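Local coordinates for protein alpha-rhamnosidase (Dictyoglomus thermophilum, PDB 6I60) that probably hydrolyses terminal non-reducing alpha-L-rhamnose residues from alpha-L-rhamnosides, at residues 193-198 with 229-234; 344-349 with 459-464; 180-185 with 319-324. One frame throughout, in Å; residues are numbered along the deposited sequence.

Contact 1 of 3, residues 193-198 with 229-234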
# COMPACT_ATOMS: atom_id res chain seq x y z
N ARG A 193 -28.97 4.99 -0.47
CA ARG A 193 -27.55 5.24 -0.69
C ARG A 193 -27.20 6.62 -0.17
O ARG A 193 -28.03 7.53 -0.14
CB ARG A 193 -27.18 5.13 -2.17
CG ARG A 193 -27.36 3.74 -2.75
CD ARG A 193 -26.44 2.74 -2.07
NE ARG A 193 -26.46 1.44 -2.74
CZ ARG A 193 -27.29 0.45 -2.42
NH1 ARG A 193 -28.17 0.62 -1.44
NH2 ARG A 193 -27.23 -0.69 -3.08
N VAL A 194 -25.94 6.77 0.24
CA VAL A 194 -25.44 7.99 0.86
C VAL A 194 -24.06 8.28 0.28
O VAL A 194 -23.16 7.45 0.39
CB VAL A 194 -25.38 7.88 2.39
CG1 VAL A 194 -24.31 8.78 2.96
CG2 VAL A 194 -26.73 8.22 3.00
N TYR A 195 -23.91 9.44 -0.36
CA TYR A 195 -22.68 9.81 -1.06
C TYR A 195 -22.10 11.04 -0.37
O TYR A 195 -22.52 12.16 -0.64
CB TYR A 195 -22.94 10.06 -2.54
CG TYR A 195 -23.79 9.01 -3.22
CD1 TYR A 195 -25.17 9.02 -3.11
CD2 TYR A 195 -23.20 8.00 -3.98
CE1 TYR A 195 -25.95 8.06 -3.73
CE2 TYR A 195 -23.98 7.04 -4.61
CZ TYR A 195 -25.35 7.07 -4.48
OH TYR A 195 -26.11 6.11 -5.10
N ILE A 196 -21.12 10.82 0.51
CA ILE A 196 -20.59 11.86 1.38
C ILE A 196 -19.11 12.06 1.09
O ILE A 196 -18.39 11.10 0.79
CB ILE A 196 -20.82 11.52 2.87
CG1 ILE A 196 -20.19 12.57 3.79
CG2 ILE A 196 -20.30 10.12 3.18
CD1 ILE A 196 -20.73 12.56 5.20
N ALA A 197 -18.67 13.32 1.17
CA ALA A 197 -17.25 13.68 1.13
C ALA A 197 -17.04 14.74 2.21
O ALA A 197 -17.23 15.93 1.96
CB ALA A 197 -16.83 14.18 -0.25
N GLY A 198 -16.67 14.29 3.40
CA GLY A 198 -16.40 15.20 4.50
C GLY A 198 -14.92 15.51 4.63
O GLY A 198 -14.12 14.64 4.96
N TYR A 229 -15.04 10.84 -2.72
CA TYR A 229 -16.21 10.67 -1.88
C TYR A 229 -16.50 9.19 -1.68
O TYR A 229 -16.12 8.34 -2.50
CB TYR A 229 -17.44 11.37 -2.48
CG TYR A 229 -18.01 10.71 -3.71
CD1 TYR A 229 -17.50 10.98 -4.98
CD2 TYR A 229 -19.07 9.82 -3.62
CE1 TYR A 229 -18.03 10.38 -6.11
CE2 TYR A 229 -19.60 9.21 -4.74
CZ TYR A 229 -19.08 9.50 -5.98
OH TYR A 229 -19.60 8.90 -7.10
N THR A 230 -17.17 8.87 -0.57
CA THR A 230 -17.52 7.51 -0.22
C THR A 230 -19.03 7.32 -0.29
O THR A 230 -19.79 8.21 0.11
CB THR A 230 -17.01 7.16 1.19
OG1 THR A 230 -15.62 7.46 1.28
CG2 THR A 230 -17.23 5.69 1.49
N VAL A 231 -19.46 6.18 -0.82
CA VAL A 231 -20.87 5.82 -0.91
C VAL A 231 -21.14 4.69 0.07
O VAL A 231 -20.39 3.71 0.13
CB VAL A 231 -21.27 5.43 -2.34
CG1 VAL A 231 -20.27 4.45 -2.91
CG2 VAL A 231 -22.67 4.83 -2.35
N TYR A 232 -22.22 4.82 0.84
CA TYR A 232 -22.60 3.83 1.83
C TYR A 232 -23.99 3.30 1.54
O TYR A 232 -24.83 3.99 0.95
CB TYR A 232 -22.56 4.42 3.24
CG TYR A 232 -21.17 4.74 3.74
CD1 TYR A 232 -20.30 3.73 4.12
CD2 TYR A 232 -20.73 6.06 3.84
CE1 TYR A 232 -19.03 4.02 4.57
CE2 TYR A 232 -19.47 6.35 4.30
CZ TYR A 232 -18.62 5.33 4.67
OH TYR A 232 -17.35 5.62 5.12
N ASP A 233 -24.23 2.05 1.95
CA ASP A 233 -25.54 1.42 1.83
C ASP A 233 -26.25 1.57 3.17
O ASP A 233 -25.89 0.92 4.15
CB ASP A 233 -25.40 -0.05 1.44
CG ASP A 233 -26.65 -0.85 1.73
OD1 ASP A 233 -27.76 -0.39 1.38
OD2 ASP A 233 -26.54 -1.95 2.32
N VAL A 234 -27.25 2.44 3.21
CA VAL A 234 -27.97 2.73 4.44
C VAL A 234 -29.43 2.31 4.29
O VAL A 234 -30.33 2.93 4.87
CB VAL A 234 -27.86 4.22 4.82
CG1 VAL A 234 -26.42 4.56 5.17
CG2 VAL A 234 -28.35 5.09 3.67

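Contact 2 of 3, residues 344-349 with 459-464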
# COMPACT_ATOMS: atom_id res chain seq x y z
N PRO A 344 -9.94 0.85 2.13
CA PRO A 344 -9.99 2.00 3.04
C PRO A 344 -9.22 1.73 4.33
O PRO A 344 -8.76 0.61 4.59
CB PRO A 344 -11.48 2.16 3.32
CG PRO A 344 -12.01 0.76 3.25
CD PRO A 344 -11.15 0.01 2.25
N ILE A 345 -9.09 2.78 5.13
CA ILE A 345 -8.45 2.67 6.44
C ILE A 345 -9.47 2.12 7.43
O ILE A 345 -10.60 2.61 7.51
CB ILE A 345 -7.91 4.03 6.89
CG1 ILE A 345 -6.84 4.52 5.92
CG2 ILE A 345 -7.37 3.94 8.30
CD1 ILE A 345 -6.80 6.03 5.76
N ARG A 346 -9.07 1.10 8.19
CA ARG A 346 -9.97 0.45 9.13
C ARG A 346 -9.23 0.18 10.44
O ARG A 346 -8.00 0.29 10.52
CB ARG A 346 -10.51 -0.87 8.57
CG ARG A 346 -11.57 -0.72 7.50
CD ARG A 346 -12.33 -2.02 7.31
NE ARG A 346 -12.36 -2.44 5.91
CZ ARG A 346 -13.39 -2.25 5.10
NH1 ARG A 346 -14.49 -1.65 5.54
NH2 ARG A 346 -13.33 -2.67 3.84
N ILE A 347 -10.00 -0.18 11.47
CA ILE A 347 -9.44 -0.77 12.68
C ILE A 347 -9.24 -2.25 12.38
O ILE A 347 -10.19 -3.04 12.43
CB ILE A 347 -10.34 -0.55 13.90
CG1 ILE A 347 -10.50 0.94 14.18
CG2 ILE A 347 -9.78 -1.28 15.12
CD1 ILE A 347 -11.34 1.24 15.41
N THR A 348 -8.01 -2.64 12.04
CA THR A 348 -7.75 -4.00 11.57
C THR A 348 -7.59 -5.01 12.70
O THR A 348 -7.78 -6.21 12.46
CB THR A 348 -6.50 -4.01 10.69
OG1 THR A 348 -5.34 -3.81 11.49
CG2 THR A 348 -6.58 -2.92 9.63
N LYS A 349 -7.25 -4.57 13.90
CA LYS A 349 -7.03 -5.49 15.01
C LYS A 349 -7.13 -4.74 16.33
O LYS A 349 -6.98 -3.52 16.38
CB LYS A 349 -5.67 -6.19 14.90
CG LYS A 349 -5.76 -7.69 14.64
CD LYS A 349 -4.39 -8.32 14.52
CE LYS A 349 -4.44 -9.58 13.66
NZ LYS A 349 -3.50 -10.63 14.14
N HIS A 459 -4.84 1.27 9.90
CA HIS A 459 -4.12 1.50 8.66
C HIS A 459 -5.02 1.05 7.51
O HIS A 459 -6.14 0.58 7.72
CB HIS A 459 -2.77 0.78 8.63
CG HIS A 459 -2.87 -0.69 8.89
ND1 HIS A 459 -2.63 -1.25 10.12
CD2 HIS A 459 -3.18 -1.72 8.06
CE1 HIS A 459 -2.79 -2.56 10.05
NE2 HIS A 459 -3.12 -2.87 8.81
N THR A 460 -4.50 1.19 6.28
CA THR A 460 -5.21 0.73 5.09
C THR A 460 -5.43 -0.77 5.15
O THR A 460 -4.47 -1.55 5.11
CB THR A 460 -4.43 1.11 3.83
OG1 THR A 460 -4.40 2.53 3.68
CG2 THR A 460 -5.07 0.49 2.59
N ALA A 461 -6.69 -1.19 5.26
CA ALA A 461 -7.02 -2.60 5.44
C ALA A 461 -6.76 -3.41 4.18
O ALA A 461 -7.69 -3.80 3.48
CB ALA A 461 -8.48 -2.75 5.87
N VAL A 462 -5.49 -3.68 3.89
CA VAL A 462 -5.12 -4.51 2.75
C VAL A 462 -5.24 -5.97 3.13
O VAL A 462 -5.05 -6.36 4.29
CB VAL A 462 -3.70 -4.17 2.25
CG1 VAL A 462 -3.66 -2.78 1.64
CG2 VAL A 462 -2.71 -4.28 3.39
N GLU A 463 -5.57 -6.81 2.15
CA GLU A 463 -5.62 -8.25 2.35
C GLU A 463 -4.21 -8.83 2.31
O GLU A 463 -3.28 -8.26 1.74
CB GLU A 463 -6.49 -8.92 1.29
CG GLU A 463 -7.90 -9.22 1.75
CD GLU A 463 -8.83 -9.50 0.58
OE1 GLU A 463 -10.01 -9.10 0.66
OE2 GLU A 463 -8.38 -10.11 -0.41
N SER A 464 -4.06 -10.01 2.92
CA SER A 464 -2.79 -10.71 2.89
C SER A 464 -2.63 -11.44 1.56
O SER A 464 -3.52 -12.20 1.15
CB SER A 464 -2.70 -11.70 4.05
OG SER A 464 -1.40 -12.25 4.15

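Contact 3 of 3, residues 180-185 with 319-324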
# COMPACT_ATOMS: atom_id res chain seq x y z
N ARG A 180 -26.49 18.41 11.15
CA ARG A 180 -27.70 17.63 11.35
C ARG A 180 -28.79 18.09 10.39
O ARG A 180 -28.95 19.29 10.16
CB ARG A 180 -28.20 17.74 12.79
CG ARG A 180 -29.52 17.05 13.03
CD ARG A 180 -30.14 17.41 14.37
NE ARG A 180 -30.74 16.26 15.03
CZ ARG A 180 -31.77 15.55 14.56
NH1 ARG A 180 -32.34 15.87 13.40
NH2 ARG A 180 -32.23 14.53 15.25
N LYS A 181 -29.52 17.13 9.84
CA LYS A 181 -30.66 17.40 8.98
C LYS A 181 -31.70 16.31 9.18
O LYS A 181 -31.35 15.13 9.29
CB LYS A 181 -30.25 17.49 7.51
CG LYS A 181 -31.41 17.44 6.52
CD LYS A 181 -31.94 18.83 6.22
CE LYS A 181 -33.33 18.77 5.60
NZ LYS A 181 -34.39 18.80 6.65
N SER A 182 -32.97 16.70 9.24
CA SER A 182 -34.06 15.77 9.47
C SER A 182 -34.90 15.63 8.20
O SER A 182 -35.13 16.62 7.49
CB SER A 182 -34.94 16.23 10.64
OG SER A 182 -35.00 17.65 10.69
N PHE A 183 -35.35 14.41 7.93
CA PHE A 183 -36.23 14.14 6.80
C PHE A 183 -37.25 13.08 7.22
O PHE A 183 -37.06 12.37 8.20
CB PHE A 183 -35.46 13.69 5.56
CG PHE A 183 -34.66 12.43 5.75
CD1 PHE A 183 -33.41 12.47 6.35
CD2 PHE A 183 -35.15 11.21 5.32
CE1 PHE A 183 -32.67 11.32 6.52
CE2 PHE A 183 -34.41 10.05 5.49
CZ PHE A 183 -33.17 10.10 6.09
N SER A 184 -38.33 13.00 6.45
CA SER A 184 -39.45 12.11 6.77
C SER A 184 -39.62 11.07 5.68
O SER A 184 -39.41 11.35 4.49
CB SER A 184 -40.75 12.91 6.94
OG SER A 184 -40.89 13.36 8.28
N ILE A 185 -39.99 9.86 6.09
CA ILE A 185 -40.23 8.74 5.18
C ILE A 185 -41.62 8.18 5.47
O ILE A 185 -42.03 8.09 6.63
CB ILE A 185 -39.16 7.64 5.32
CG1 ILE A 185 -37.75 8.25 5.23
CG2 ILE A 185 -39.34 6.57 4.26
CD1 ILE A 185 -37.38 8.74 3.84
N PHE A 319 -35.59 14.88 18.10
CA PHE A 319 -34.61 15.71 18.78
C PHE A 319 -34.87 17.17 18.43
O PHE A 319 -35.19 17.49 17.28
CB PHE A 319 -33.18 15.32 18.39
CG PHE A 319 -32.12 16.23 18.97
CD1 PHE A 319 -31.41 17.09 18.15
CD2 PHE A 319 -31.85 16.23 20.33
CE1 PHE A 319 -30.44 17.93 18.68
CE2 PHE A 319 -30.89 17.06 20.86
CZ PHE A 319 -30.18 17.91 20.04
N ASP A 320 -34.75 18.04 19.43
CA ASP A 320 -34.95 19.47 19.23
C ASP A 320 -33.90 20.03 18.28
O ASP A 320 -32.87 20.55 18.71
CB ASP A 320 -34.91 20.21 20.56
CG ASP A 320 -35.83 21.42 20.59
OD1 ASP A 320 -37.06 21.23 20.49
OD2 ASP A 320 -35.31 22.55 20.71
N ASP A 321 -34.17 19.94 16.97
CA ASP A 321 -33.21 20.38 15.97
C ASP A 321 -33.04 21.90 15.93
O ASP A 321 -32.14 22.38 15.24
CB ASP A 321 -33.63 19.88 14.59
CG ASP A 321 -32.48 19.86 13.60
OD1 ASP A 321 -31.34 20.13 14.02
OD2 ASP A 321 -32.72 19.58 12.41
N SER A 322 -33.87 22.65 16.65
CA SER A 322 -33.73 24.10 16.68
C SER A 322 -32.50 24.51 17.48
O SER A 322 -31.47 23.82 17.42
CB SER A 322 -34.98 24.75 17.27
OG SER A 322 -35.20 26.03 16.70
N THR A 323 -32.58 25.63 18.20
CA THR A 323 -31.50 26.23 19.00
C THR A 323 -30.10 26.13 18.38
O THR A 323 -29.12 26.54 19.01
CB THR A 323 -31.47 25.63 20.42
OG1 THR A 323 -30.43 26.27 21.18
CG2 THR A 323 -31.21 24.12 20.42
N TRP A 324 -29.99 25.62 17.16
CA TRP A 324 -28.73 25.49 16.45
C TRP A 324 -28.68 26.53 15.34
O TRP A 324 -29.70 26.91 14.76
CB TRP A 324 -28.56 24.10 15.84
CG TRP A 324 -28.38 22.98 16.83
CD1 TRP A 324 -28.62 23.01 18.17
CD2 TRP A 324 -27.92 21.65 16.54
NE1 TRP A 324 -28.34 21.79 18.73
CE2 TRP A 324 -27.91 20.94 17.75
CE3 TRP A 324 -27.51 20.99 15.37
CZ2 TRP A 324 -27.51 19.60 17.84
CZ3 TRP A 324 -27.12 19.67 15.45
CH2 TRP A 324 -27.12 18.99 16.68

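Contact 1 of 3, residues 193-198 with 229-234
Val194 and Ile196 are tied to Tyr232 and Thr230 by four backbone hydrogen bonds, two for each pair. Ile196 N lies 3.0 Å from Thr230 O, and Thr230 N returns the bond to Ile196 O at 2.9 Å. For the second pair, Tyr232 N meets Val194 O at 2.8 Å and Val194 N meets Tyr232 O at 3.1 Å. Tyr195 and Val231 form the non-hydrogen-bonded pair between them, and the two strand axes run 155° apart. This is the antiparallel register of strands 189-199 and 226-233, neighbours in a five-stranded mixed sheet of the rhamnosidase N-terminal domain; strand 264-273 bonds to the other edge of 193-198 through Leu270, Gln268 and Ile266.

Apolar contacts form on both faces of the strand pair. On one, Tyr195 and Val231 lie side by side, with Val231 CG2 3.4 Å from Tyr195 CE2. The Tyr229 and Tyr195 rings meet at their edges, CE2 of Tyr229 being 3.9 Å from CD2 of Tyr195. On the opposite face, Ile196 CG2 abuts the edge of the Tyr232 ring at CE2, 4.0 Å away. Nearby, the CG2 methyls of Val194 and Val234 touch where those side chains cross at about a right angle.

The charged pair sits at the end of the register. A bend in the Arg193 chain (chi2 -63°) brings NH1 to within 3.0 Å of Asp233 OD1, a salt bridge whose guanidinium and carboxylate planes are 69° apart. Arg193 NH2 is also bridged to Glu136, while Asp233 OD1 takes part in a second bond with Ser235 OG.

Contact 2 of 3, residues 344-349 with 459-464
Arg346 and His459 form an antiparallel hydrogen-bonded pair, and Ile345 faces Thr460 in the adjoining non-hydrogen-bonded pair. Arg346 N to His459 O measures 3.0 Å; the return bond, His459 N to Arg346 O, is weak at 3.4 Å. One step further, Ala461 N donates to Pro344 O at 2.8 Å with an N-H...O angle of 163°. The chain turns a corner at His459, yet the pairing carries on to Ala461, the centre of an inverse gamma turn closed by Val462 N and Thr460 O. Strand 345-351 is an outermost strand of a four-stranded antiparallel sheet, next to 453-458.

Among the side chains, Thr348 crosses His459 at about a right angle and lays CG2 over the imidazole face. The methyl stands 3.9 Å from the ring centroid, 23° off the normal, a CH-pi contact. With His459 CG placed between the backbone N and the carbonyl carbon (chi1 55°), the ring swings toward strand 345-351. Ala461 CB packs 3.9 Å from Arg346 CB and also lies at the guanidinium edge. Ile345 CG1 passes obliquely over to Thr460 OG1, which accepts a hydrogen bond from Ser492 N.

His459 and Val462 pack on Leu487 of helix 473-488. Because every hydrogen bond between the segments is main-chain, tying this edge strand to the connection after 453-458 needs no polar side chain.

Contact 3 of 3, residues 180-185 with 319-324
Arg180 reaches across to three residues of the 319-324 loop. Its CB lies 3.5 Å from CZ3 of Trp324, meeting that ring obliquely. Further out, CD passes beside Asp321 OD1 and also lies near the Trp324 rim. At the tip the guanidinium approaches Phe319: NE is 3.3 Å from CD1, NH2 is 3.4 Å from CB, and the guanidinium and ring planes are 21° apart although the approach itself is oblique.

The charge pairing is loose. Arg180 NH1 and Asp321 OD2 form a long salt bridge of 3.9 Å, and their flat groups are turned 54° from each other. The same OD2 accepts a weak hydrogen bond from Ser182 OG at 3.4 Å, so two residues two positions apart on one strand converge on one carboxylate.

Several features place these groups. The Arg180 chain runs out extended from the backbone, CG anti to N (chi1 175°), before bending at chi3, which turns the head toward Phe319. Its NE is hydrogen-bonded to Trp314 O, which probably restrains the rotation of the guanidinium, and Ser182 CB lies in plane at its edge. On the loop, Asp321 OD1 stands over one face of the Trp324 ring, offset toward the rim. Replacing Arg180 with an alanine would probably cost Asp321 its long salt bridge, leave Trp314 O without this donor and open a gap beside Phe319.

Strand 171-184 carries the arginine and bonds to strands on two sides: Arg180 to Lys288 of strand 288-298, Lys181 to Ile245 of strand 242-250. The loop leads into strand 325-329, which pairs antiparallel with strand 288-298, and Lys288 NZ also bonds Trp324 O; the contact thus packs the loop before strand 325-329 against strand 171-184, both next to strand 288-298.

Contact 1 is about 19 Å from contact 2 and 20 Å from contact 3, centre to centre, whereas contacts 2 and 3 are 34 Å apart; nearest atoms are about 7, 7 and 22 Å apart, so none touch. Contacts 1 and 3 are joined along the chain, strand 189-199 following strand 171-184. Contacts 1 and 2 share a neighbour in Arg214, which touches both Thr230 and Pro344. Contact 2 also meets residues of the six-hairpin glycosidase range through Leu487 and Ser492. The 2-(2-ethoxyethoxy)ethanol pocket of Tyr656, Glu659 and Leu660 belongs to helix 651-672, and none of the three contacts supplies a residue to it.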